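Local coordinates for putative hemin ABC transport system, membrane protein (Burkholderia cenocepacia J2315, PDB 5B57) that probably forms the membrane-spanning permease part of an ABC transporter that imports heme into the bacterial cell, at residues V109-V114 and G235-A240; G122-A127 and P325-V330; Q126-N131 and N267-G272; G137-S142 and A293-V298; G309-V314 and V362-L367. One frame throughout, in Å; residues are numbered along the deposited sequence. Where two conformers were deposited one is given.

Contact 1: V109-V114 and G235-A240; sequences VLALLV and GSLGGA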
# COMPACT_ATOMS: atom_id res chain seq x y z
N VAL A 109 -20.70 -7.50 31.53
CA VAL A 109 -20.36 -6.09 31.34
C VAL A 109 -18.98 -5.94 30.69
O VAL A 109 -18.79 -5.10 29.81
CB VAL A 109 -20.47 -5.33 32.68
CG1 VAL A 109 -19.35 -4.38 32.87
CG2 VAL A 109 -21.69 -4.55 32.66
N LEU A 110 -18.01 -6.78 31.07
CA LEU A 110 -16.69 -6.68 30.45
C LEU A 110 -16.78 -6.97 28.96
O LEU A 110 -16.16 -6.26 28.15
CB LEU A 110 -15.69 -7.62 31.13
CG LEU A 110 -14.22 -7.51 30.68
CD1 LEU A 110 -13.62 -6.18 31.06
CD2 LEU A 110 -13.38 -8.60 31.25
N ALA A 111 -17.56 -7.99 28.57
CA ALA A 111 -17.73 -8.26 27.14
C ALA A 111 -18.32 -7.06 26.39
O ALA A 111 -17.92 -6.79 25.27
CB ALA A 111 -18.59 -9.50 26.93
N LEU A 112 -19.26 -6.31 27.00
CA LEU A 112 -19.77 -5.11 26.34
C LEU A 112 -18.70 -4.02 26.23
O LEU A 112 -18.58 -3.38 25.19
CB LEU A 112 -20.99 -4.55 27.07
CG LEU A 112 -22.22 -5.43 27.05
CD1 LEU A 112 -23.29 -4.81 27.88
CD2 LEU A 112 -22.68 -5.64 25.62
N LEU A 113 -17.92 -3.80 27.31
CA LEU A 113 -16.84 -2.81 27.26
C LEU A 113 -15.76 -3.18 26.24
O LEU A 113 -15.23 -2.28 25.57
CB LEU A 113 -16.19 -2.67 28.63
CG LEU A 113 -16.92 -1.91 29.72
CD1 LEU A 113 -15.96 -1.76 30.89
CD2 LEU A 113 -17.40 -0.56 29.20
N VAL A 114 -15.44 -4.47 26.11
CA VAL A 114 -14.42 -4.89 25.15
C VAL A 114 -14.93 -4.71 23.72
O VAL A 114 -14.29 -4.06 22.88
CB VAL A 114 -13.98 -6.34 25.42
CG1 VAL A 114 -13.41 -6.96 24.21
CG2 VAL A 114 -12.94 -6.38 26.51
N GLY A 235 -6.53 -14.43 25.71
CA GLY A 235 -7.72 -13.61 25.92
C GLY A 235 -8.84 -14.29 26.71
O GLY A 235 -9.32 -15.36 26.33
N SER A 236 -9.28 -13.68 27.80
CA SER A 236 -10.32 -14.29 28.60
C SER A 236 -11.07 -13.17 29.31
O SER A 236 -10.46 -12.18 29.73
CB SER A 236 -9.73 -15.28 29.61
OG SER A 236 -10.66 -15.82 30.53
N LEU A 237 -12.38 -13.31 29.41
CA LEU A 237 -13.12 -12.42 30.29
C LEU A 237 -13.25 -12.97 31.72
O LEU A 237 -13.96 -12.36 32.54
CB LEU A 237 -14.52 -12.13 29.71
CG LEU A 237 -14.46 -11.60 28.29
CD1 LEU A 237 -15.84 -11.55 27.69
CD2 LEU A 237 -13.84 -10.23 28.30
N GLY A 238 -12.58 -14.08 32.03
CA GLY A 238 -12.75 -14.77 33.30
C GLY A 238 -12.14 -14.07 34.50
O GLY A 238 -12.36 -14.52 35.62
N GLY A 239 -11.37 -13.00 34.29
CA GLY A 239 -10.87 -12.17 35.36
C GLY A 239 -11.76 -11.00 35.72
O GLY A 239 -11.35 -10.16 36.54
N ALA A 240 -12.97 -10.93 35.18
CA ALA A 240 -13.82 -9.75 35.29
C ALA A 240 -14.37 -9.64 36.70
O ALA A 240 -15.20 -10.46 37.11
CB ALA A 240 -14.95 -9.84 34.26
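At the closest backbone approach, the CA of L110 on helix 94-128 lies 6.4 Å from the CA of A240, at the end of a type I turn that runs from L237 to A240. The touching surfaces are entirely aliphatic. Two leucines meet across the gap, L110 CD2 lying 3.4 Å from L237 CD2, and their branches cross obliquely. On its other flank the same L110 methyl meets A240 CB at 3.6 Å, so one methyl touches both the first and the last side chain of the turn. L110 CG is anti to the backbone N (chi1 -174°), which extends the chain out from the helix toward the loop. The two methyls of L237 divide the work: CD1 lies 3.5 Å from A111 CB, while CD2, besides meeting L110, is brushed by V114 CG2 from one turn further along the helix. Within the loop, S236 OG accepts from G238 N at 3.0 Å, an ST turn that leads into the tight bend presenting L237. Around this pairing, helix 283-305 meets L110 through C304 and V114 through L301 and A305, L237 touches D346 on helix 327-352, and L110 also packs on L245 of helix 242-260, which follows the loop.

Contact 2: G122-A127 and P325-V330; sequences GAAMQA and PDQRIV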
# COMPACT_ATOMS: atom_id res chain seq x y z
N GLY A 122 -11.56 1.04 16.45
CA GLY A 122 -11.22 0.60 15.10
C GLY A 122 -11.79 1.52 14.04
O GLY A 122 -11.09 1.92 13.09
N ALA A 123 -13.08 1.86 14.18
CA ALA A 123 -13.71 2.85 13.33
C ALA A 123 -12.89 4.14 13.27
O ALA A 123 -12.66 4.69 12.18
CB ALA A 123 -15.13 3.13 13.83
N ALA A 124 -12.39 4.61 14.42
CA ALA A 124 -11.59 5.82 14.43
C ALA A 124 -10.28 5.61 13.68
O ALA A 124 -9.93 6.39 12.78
CB ALA A 124 -11.32 6.28 15.86
N MET A 125 -9.55 4.54 14.01
CA MET A 125 -8.26 4.31 13.37
C MET A 125 -8.40 4.08 11.87
O MET A 125 -7.55 4.52 11.09
CB MET A 125 -7.55 3.14 14.02
CG MET A 125 -7.12 3.45 15.43
SD MET A 125 -5.43 4.02 15.45
CE MET A 125 -4.61 2.60 14.73
N GLN A 126 -9.46 3.38 11.44
CA GLN A 126 -9.62 3.14 10.00
C GLN A 126 -9.95 4.42 9.25
O GLN A 126 -9.55 4.60 8.10
CB GLN A 126 -10.70 2.10 9.78
CG GLN A 126 -10.18 0.73 10.09
CD GLN A 126 -11.23 -0.20 10.63
OE1 GLN A 126 -12.27 -0.42 10.00
NE2 GLN A 126 -10.96 -0.77 11.80
N ALA A 127 -10.69 5.33 9.89
CA ALA A 127 -10.82 6.68 9.35
C ALA A 127 -9.47 7.37 9.35
O ALA A 127 -8.96 7.77 8.30
CB ALA A 127 -11.84 7.49 10.14
N PRO A 325 -19.49 5.39 5.16
CA PRO A 325 -18.37 5.70 6.06
C PRO A 325 -18.63 6.83 7.03
O PRO A 325 -17.75 7.10 7.85
CB PRO A 325 -17.24 6.08 5.08
CG PRO A 325 -17.93 6.57 3.86
CD PRO A 325 -19.24 5.82 3.77
N ASP A 326 -19.78 7.50 6.98
CA ASP A 326 -20.02 8.67 7.84
C ASP A 326 -19.63 8.37 9.29
O ASP A 326 -20.27 7.54 9.95
CB ASP A 326 -21.48 9.10 7.77
CG ASP A 326 -21.77 10.39 8.58
OD1 ASP A 326 -20.99 10.77 9.50
OD2 ASP A 326 -22.81 11.05 8.31
N GLN A 327 -18.60 9.06 9.80
CA GLN A 327 -18.12 8.79 11.16
C GLN A 327 -19.23 8.94 12.20
O GLN A 327 -19.21 8.28 13.24
CB GLN A 327 -16.95 9.71 11.49
CG GLN A 327 -16.10 9.33 12.71
CD GLN A 327 -15.45 7.94 12.63
OE1 GLN A 327 -15.44 7.28 11.58
NE2 GLN A 327 -14.90 7.49 13.76
N ARG A 328 -20.23 9.78 11.92
CA ARG A 328 -21.30 10.03 12.89
C ARG A 328 -22.18 8.80 13.10
O ARG A 328 -22.74 8.61 14.17
CB ARG A 328 -22.12 11.25 12.44
CG ARG A 328 -21.81 12.57 13.19
CD ARG A 328 -21.76 13.80 12.25
NE ARG A 328 -23.04 14.16 11.61
CZ ARG A 328 -23.25 14.19 10.29
NH1 ARG A 328 -22.28 13.88 9.43
NH2 ARG A 328 -24.45 14.54 9.83
N ILE A 329 -22.32 7.95 12.06
CA ILE A 329 -23.01 6.67 12.20
C ILE A 329 -22.05 5.56 12.65
O ILE A 329 -22.39 4.74 13.50
CB ILE A 329 -23.68 6.28 10.86
CG1 ILE A 329 -24.72 7.30 10.48
CG2 ILE A 329 -24.27 4.88 10.94
CD1 ILE A 329 -25.01 7.35 8.97
N VAL A 330 -20.86 5.49 12.04
CA VAL A 330 -20.06 4.27 12.13
C VAL A 330 -19.51 4.08 13.53
O VAL A 330 -19.41 2.94 14.01
CB VAL A 330 -18.94 4.29 11.08
CG1 VAL A 330 -17.89 3.20 11.41
CG2 VAL A 330 -19.51 4.13 9.70
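Q327 lays its amide against three alanines of helix 94-128, each end of the group meeting different atoms. NE2 approaches A124, 3.8 Å from its CA, while OE1 points toward the later residues and ends 3.9 Å from A127 CB. The chain gets there by an extended first step, with CG anti to the backbone N (chi1 -165°), followed by a bend at chi2 (59°) that folds the amide across the helix surface. Nearly one turn on, V330 meets the same helix with a single branch, CG1, which lies 3.7 Å from A123 CB. With only alanines on the facing surface, the backbones come close: the CA atoms of A123 and V330 are 6.6 Å apart. The start of helix 327-352 is capped by D326, whose OD1 accepts from R328 N at 2.7 Å from above the carboxylate plane. N267 reinforces this end, donating to the same OD1 through ND2 and accepting from Q327 N. P325 and D326 also touch a chain of another protein in the assembly. The interface thus rests on van der Waals contact: no hydrogen bond crosses it, and the Q327 amide simply lies against the alanines, with R263 and L266 of helix 263-269 also touching the Q327 side chain.

Contact 3: Q126-N131 and N267-G272; sequences QALFRN and NALQLG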
# COMPACT_ATOMS: atom_id res chain seq x y z
N GLN A 126 -9.46 3.38 11.44
CA GLN A 126 -9.62 3.14 10.00
C GLN A 126 -9.95 4.42 9.25
O GLN A 126 -9.55 4.60 8.10
CB GLN A 126 -10.70 2.10 9.78
CG GLN A 126 -10.18 0.73 10.09
CD GLN A 126 -11.23 -0.20 10.63
OE1 GLN A 126 -12.27 -0.42 10.00
NE2 GLN A 126 -10.96 -0.77 11.80
N ALA A 127 -10.69 5.33 9.89
CA ALA A 127 -10.82 6.68 9.35
C ALA A 127 -9.47 7.37 9.35
O ALA A 127 -8.96 7.77 8.30
CB ALA A 127 -11.84 7.49 10.14
N LEU A 128 -8.84 7.47 10.52
CA LEU A 128 -7.55 8.14 10.64
C LEU A 128 -6.55 7.69 9.57
O LEU A 128 -5.85 8.52 8.99
CB LEU A 128 -6.98 7.91 12.03
CG LEU A 128 -5.64 8.58 12.25
CD1 LEU A 128 -5.90 10.02 12.44
CD2 LEU A 128 -4.99 8.01 13.46
N PHE A 129 -6.47 6.38 9.29
CA PHE A 129 -5.52 5.89 8.29
C PHE A 129 -6.13 5.80 6.91
O PHE A 129 -5.44 5.35 5.99
CB PHE A 129 -4.98 4.51 8.65
CG PHE A 129 -4.00 4.55 9.76
CD1 PHE A 129 -2.66 4.76 9.51
CD2 PHE A 129 -4.42 4.40 11.07
CE1 PHE A 129 -1.74 4.81 10.54
CE2 PHE A 129 -3.50 4.46 12.11
CZ PHE A 129 -2.16 4.67 11.83
N ARG A 130 -7.40 6.18 6.75
CA ARG A 130 -8.03 6.12 5.44
C ARG A 130 -7.86 4.73 4.86
O ARG A 130 -7.50 4.53 3.70
CB ARG A 130 -7.46 7.18 4.52
CG ARG A 130 -8.25 8.44 4.51
CD ARG A 130 -7.38 9.57 4.13
NE ARG A 130 -6.32 9.70 5.11
CZ ARG A 130 -5.03 9.62 4.79
NH1 ARG A 130 -4.67 9.43 3.51
NH2 ARG A 130 -4.10 9.75 5.74
N ASN A 131 -8.08 3.75 5.69
CA ASN A 131 -7.81 2.40 5.28
C ASN A 131 -8.54 1.45 6.20
O ASN A 131 -8.35 1.47 7.43
CB ASN A 131 -6.31 2.13 5.31
CG ASN A 131 -5.98 0.73 4.94
OD1 ASN A 131 -6.81 -0.02 4.42
ND2 ASN A 131 -4.75 0.35 5.17
N ASN A 267 -14.45 12.72 9.33
CA ASN A 267 -15.15 12.59 8.06
C ASN A 267 -14.46 13.41 7.00
O ASN A 267 -14.31 12.95 5.87
CB ASN A 267 -16.61 12.99 8.19
CG ASN A 267 -17.49 11.84 8.60
OD1 ASN A 267 -17.10 10.67 8.48
ND2 ASN A 267 -18.69 12.15 9.10
N ALA A 268 -14.01 14.61 7.36
CA ALA A 268 -13.32 15.48 6.41
C ALA A 268 -11.97 14.91 6.01
O ALA A 268 -11.57 15.05 4.85
CB ALA A 268 -13.17 16.89 6.98
N LEU A 269 -11.28 14.26 6.95
CA LEU A 269 -9.99 13.62 6.68
C LEU A 269 -10.10 12.42 5.74
O LEU A 269 -9.11 12.06 5.09
CB LEU A 269 -9.38 13.19 8.01
CG LEU A 269 -8.04 12.50 7.92
CD1 LEU A 269 -7.04 13.45 7.29
CD2 LEU A 269 -7.63 12.10 9.33
N GLN A 270 -11.28 11.80 5.63
CA GLN A 270 -11.50 10.72 4.67
C GLN A 270 -11.40 11.19 3.23
O GLN A 270 -11.45 10.35 2.32
CB GLN A 270 -12.86 10.10 4.92
CG GLN A 270 -12.92 9.42 6.25
CD GLN A 270 -11.65 8.67 6.43
OE1 GLN A 270 -11.36 7.75 5.66
NE2 GLN A 270 -10.83 9.10 7.38
N LEU A 271 -11.26 12.48 3.02
CA LEU A 271 -11.30 13.10 1.71
C LEU A 271 -9.92 13.26 1.12
O LEU A 271 -9.78 13.54 -0.08
CB LEU A 271 -11.99 14.46 1.88
CG LEU A 271 -12.89 15.06 0.84
CD1 LEU A 271 -14.05 15.56 1.58
CD2 LEU A 271 -12.16 16.23 0.30
N GLY A 272 -8.91 13.04 1.95
CA GLY A 272 -7.52 13.35 1.70
C GLY A 272 -6.98 14.16 2.86
O GLY A 272 -7.68 15.04 3.38
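Two helix ends meet here, with CA-CA approaches of 5.8 Å between R130 and Q270 and 7.2 Å between L128 and L269. Helix 94-128 closes in a Schellman motif, R130 taking positive phi (53°) as R130 N bonds to A127 O and N131 N to Q126 O; segment 267-272 passes through a type I turn from L269 to G272. Q270 carries the polar link. Its chain bends at chi2 (-43°), bringing NE2 to donate to A127 O, the carbonyl that already accepts from R130 N; the 2.5 Å separation modelled for this bond is doubtfully short. At the other end of the amide, Q270 OE1 lies 3.4 Å from R130 CG, with the amide and guanidinium planes 43° apart. R130 also passes its CD within 3.2 Å of L269 O, so its aliphatic part lies over the turn. L269 CD2 reaches L128 CD1 at 4.1 Å, giving the two helix ends a small apolar patch. R130, N267, Q270 and L271 all also touch a chain of another protein. A short helix such as 263-269, between two membrane helices and pressed on a partner chain, is consistent with the coupling helices by which ABC importer permeases engage their ATPase subunits.

Contact 4: G137-S142 and A293-V298; sequences GLVGVS and AVALAV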
# COMPACT_ATOMS: atom_id res chain seq x y z
N GLY A 137 -4.63 -1.99 17.34
CA GLY A 137 -3.38 -2.41 17.95
C GLY A 137 -2.23 -1.50 17.61
O GLY A 137 -1.51 -1.02 18.50
N LEU A 138 -2.06 -1.21 16.31
CA LEU A 138 -0.95 -0.50 15.68
C LEU A 138 -0.39 0.70 16.45
O LEU A 138 0.76 1.10 16.23
CB LEU A 138 -1.39 -0.00 14.30
CG LEU A 138 -1.93 -0.99 13.29
CD1 LEU A 138 -2.16 -0.23 11.99
CD2 LEU A 138 -0.94 -2.13 13.09
N VAL A 139 -1.22 1.30 17.31
CA VAL A 139 -0.78 2.45 18.11
C VAL A 139 0.49 2.11 18.88
O VAL A 139 1.43 2.91 18.94
CB VAL A 139 -1.92 2.89 19.06
CG1 VAL A 139 -1.49 4.11 19.86
CG2 VAL A 139 -3.18 3.17 18.26
N GLY A 140 0.52 0.93 19.48
CA GLY A 140 1.65 0.45 20.26
C GLY A 140 1.13 -0.25 21.49
O GLY A 140 1.83 -1.05 22.10
N VAL A 141 -0.14 -0.02 21.79
CA VAL A 141 -0.64 -0.23 23.14
C VAL A 141 -0.72 -1.71 23.49
O VAL A 141 -0.39 -2.11 24.61
CB VAL A 141 -1.99 0.49 23.31
CG1 VAL A 141 -2.99 -0.04 22.32
CG2 VAL A 141 -2.50 0.33 24.69
N SER A 142 -1.13 -2.56 22.53
CA SER A 142 -1.26 -4.00 22.79
C SER A 142 0.05 -4.60 23.26
O SER A 142 0.09 -5.35 24.24
CB SER A 142 -1.74 -4.74 21.54
OG SER A 142 -2.90 -4.16 20.99
N ALA A 293 -6.55 8.82 22.37
CA ALA A 293 -7.84 8.27 22.80
C ALA A 293 -7.91 6.76 22.56
O ALA A 293 -8.40 6.02 23.42
CB ALA A 293 -9.01 8.97 22.12
N VAL A 294 -7.42 6.29 21.41
CA VAL A 294 -7.37 4.84 21.17
C VAL A 294 -6.47 4.15 22.19
O VAL A 294 -6.80 3.08 22.71
CB VAL A 294 -6.91 4.53 19.74
CG1 VAL A 294 -6.54 3.06 19.60
CG2 VAL A 294 -8.00 4.93 18.76
N ALA A 295 -5.30 4.76 22.49
CA ALA A 295 -4.35 4.11 23.39
C ALA A 295 -4.94 3.94 24.78
O ALA A 295 -4.75 2.92 25.44
CB ALA A 295 -3.06 4.92 23.44
N LEU A 296 -5.73 4.93 25.20
CA LEU A 296 -6.36 4.94 26.51
C LEU A 296 -7.47 3.89 26.63
O LEU A 296 -7.55 3.21 27.66
CB LEU A 296 -6.88 6.34 26.79
CG LEU A 296 -7.66 6.50 28.07
CD1 LEU A 296 -6.74 6.19 29.23
CD2 LEU A 296 -8.23 7.90 28.17
N ALA A 297 -8.32 3.73 25.59
CA ALA A 297 -9.39 2.71 25.65
C ALA A 297 -8.87 1.28 25.45
O ALA A 297 -9.20 0.38 26.23
CB ALA A 297 -10.46 3.00 24.63
N VAL A 298 -8.09 1.04 24.40
CA VAL A 298 -7.51 -0.28 24.19
C VAL A 298 -6.60 -0.67 25.35
O VAL A 298 -6.59 -1.82 25.80
CB VAL A 298 -6.77 -0.32 22.84
CG1 VAL A 298 -6.06 -1.66 22.65
CG2 VAL A 298 -7.73 -0.06 21.72
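V139 overlaps two residues of helix 283-305 at once, one methyl to each: CG2 lies 3.6 Å from V294 CG1, and CG1 lies 4.0 Å from A295 CB, though V139 is poorly ordered and its methyl positions are correspondingly less certain. V141 makes the second half of the contact, a little further along the facing helix. Its CG1 sits between the backbone N and the carbonyl carbon (chi1 59°), the crowded position for a valine branch, and from there meets V298 CG1 at 3.5 Å. This rotation leaves CG2 anti to the backbone N, where it lies 3.5 Å from A295 O. V294 and V298, one turn apart, point at the segment, and A295 beside V294 completes the surface they offer. The facing segment leads into helix 141-154 of the all-helical FecCD-type permease chain, with G140 at the N-cap position; its phi of 140° turns the chain between V139 and V141, so that both valines can point across. Ahead of it, G140 N bonds to G137 O, and G137 N in turn donates to D135 OD1. V139 and V294 both pack on M125 of helix 94-128, while A181 of helix 168-188 touches V139 and V141.

Contact 5: G309-V314 and V362-L367; sequences GFIGLV and VLTALL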
# COMPACT_ATOMS: atom_id res chain seq x y z
N GLY A 309 -8.43 -9.25 19.22
CA GLY A 309 -8.78 -10.44 18.48
C GLY A 309 -9.85 -10.10 17.43
O GLY A 309 -11.01 -10.44 17.62
N PHE A 310 -9.50 -9.39 16.36
CA PHE A 310 -10.36 -9.23 15.16
C PHE A 310 -11.62 -8.37 15.25
O PHE A 310 -12.16 -8.02 14.20
CB PHE A 310 -10.83 -10.59 14.62
CG PHE A 310 -9.74 -11.39 14.00
CD1 PHE A 310 -9.43 -11.22 12.66
CD2 PHE A 310 -8.97 -12.27 14.78
CE1 PHE A 310 -8.38 -11.93 12.09
CE2 PHE A 310 -7.92 -12.99 14.22
CZ PHE A 310 -7.62 -12.81 12.86
N ILE A 311 -12.14 -8.06 16.44
CA ILE A 311 -13.41 -7.31 16.49
C ILE A 311 -13.23 -5.93 15.87
O ILE A 311 -14.03 -5.51 15.03
CB ILE A 311 -13.97 -7.22 17.92
CG1 ILE A 311 -14.82 -8.43 18.26
CG2 ILE A 311 -14.94 -6.01 18.08
CD1 ILE A 311 -14.04 -9.59 18.48
N GLY A 312 -12.19 -5.20 16.27
CA GLY A 312 -11.98 -3.84 15.79
C GLY A 312 -11.76 -3.73 14.28
O GLY A 312 -11.77 -2.61 13.75
N LEU A 313 -11.53 -4.85 13.59
CA LEU A 313 -11.52 -4.89 12.13
C LEU A 313 -12.92 -5.20 11.60
O LEU A 313 -13.47 -4.44 10.80
CB LEU A 313 -10.51 -5.92 11.63
CG LEU A 313 -9.24 -5.52 10.89
CD1 LEU A 313 -8.33 -4.64 11.71
CD2 LEU A 313 -8.47 -6.76 10.48
N VAL A 314 -13.51 -6.29 12.09
CA VAL A 314 -14.82 -6.77 11.60
C VAL A 314 -15.92 -5.74 11.86
O VAL A 314 -16.67 -5.37 10.95
CB VAL A 314 -15.17 -8.12 12.26
CG1 VAL A 314 -16.62 -8.50 11.95
CG2 VAL A 314 -14.21 -9.20 11.83
N VAL A 362 -9.68 -17.32 20.82
CA VAL A 362 -9.90 -18.42 19.89
C VAL A 362 -11.22 -18.22 19.16
O VAL A 362 -11.29 -18.41 17.94
CB VAL A 362 -9.83 -19.78 20.61
CG1 VAL A 362 -10.82 -20.74 20.00
CG2 VAL A 362 -8.43 -20.38 20.51
N LEU A 363 -12.26 -17.79 19.89
CA LEU A 363 -13.57 -17.59 19.28
C LEU A 363 -13.59 -16.35 18.38
O LEU A 363 -14.17 -16.38 17.29
CB LEU A 363 -14.64 -17.50 20.36
CG LEU A 363 -15.44 -18.78 20.67
CD1 LEU A 363 -16.15 -19.21 19.44
CD2 LEU A 363 -14.57 -19.92 21.16
N THR A 364 -12.95 -15.26 18.79
CA THR A 364 -12.95 -14.11 17.88
C THR A 364 -12.15 -14.38 16.61
O THR A 364 -12.44 -13.79 15.57
CB THR A 364 -12.46 -12.86 18.59
OG1 THR A 364 -11.11 -13.03 19.03
CG2 THR A 364 -13.31 -12.63 19.75
N ALA A 365 -11.13 -15.25 16.67
CA ALA A 365 -10.45 -15.64 15.44
C ALA A 365 -11.37 -16.46 14.55
O ALA A 365 -11.21 -16.45 13.32
CB ALA A 365 -9.19 -16.44 15.73
N LEU A 366 -12.32 -17.16 15.13
CA LEU A 366 -13.24 -17.90 14.30
C LEU A 366 -14.33 -17.01 13.70
O LEU A 366 -15.14 -17.51 12.92
CB LEU A 366 -13.84 -19.05 15.09
CG LEU A 366 -12.77 -20.04 15.54
CD1 LEU A 366 -13.40 -20.99 16.53
CD2 LEU A 366 -12.18 -20.75 14.33
N LEU A 367 -14.37 -15.72 14.07
CA LEU A 367 -15.08 -14.71 13.29
C LEU A 367 -14.19 -14.12 12.21
O LEU A 367 -14.60 -14.00 11.05
CB LEU A 367 -15.57 -13.57 14.18
CG LEU A 367 -16.83 -13.80 15.00
CD1 LEU A 367 -16.87 -12.84 16.17
CD2 LEU A 367 -18.01 -13.56 14.11
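The contact belongs to the start of helix 311-323, where the chain leaves a short connection after helix 283-305 and, with F310 at the N-cap position, turns beside the membrane helix 360-378. The touching residues are G309, F310 and I311 on one side and T364 and A365 on the other. G309 follows a cis peptide bond and has positive phi; with no side chain to intervene, its CA comes within 5.6 Å of the CA of T364. G309 O lies 3.0 Å from T364 OG1 without counting as a hydrogen bond; the hydroxyl is bonded to G361 O in its own helix. That bond suits a T364 chi1 of 61°, which puts OG1 between the backbone N and the carbonyl carbon and leaves the methyl CG2 beside the N, turned to I311. I311 meets it with the end of its longer branch, CD1 lying 3.4 Å from T364 CG2 as the two chains cross at about a right angle. F310 spreads along the backbone of helix 360-378 instead: ring atom CD2 is 3.7 Å from A365 CA, with CB close to T364 O and CE2 against the methyl of A365. At the first turn of its helix, F310 O accepts from both V314 N and L313 N. Around the pair, T342 of helix 327-352 backs I311 and I308 touches T364, while A208 of the second subunit, another copy of this protein, packs on both F310 and A365.

Overall arrangement
Helix 94-128 threads contacts 1, 2 and 3 in order along its length, spreading them from contact 1 to contact 3 over about 30 Å between centres. Contacts 2 and 3 are near neighbours, about 8 Å between centres; they share Q126 and A127 and are joined through N267. A probable hydrogen bond from Q126 NE2 to G312 O, 2.8 Å, ties both to contact 5. M125 touches V139 and V294, connecting contact 2 to contact 4. Contacts 1 and 5 do not touch, their nearest atoms being about 5 Å apart. Bound decyl-beta-D-maltopyranoside touches L113 in segment 109-114 of contact 1. Contacts 2 and 3 meet a chain of another protein, and contact 5 meets the second copy of this subunit.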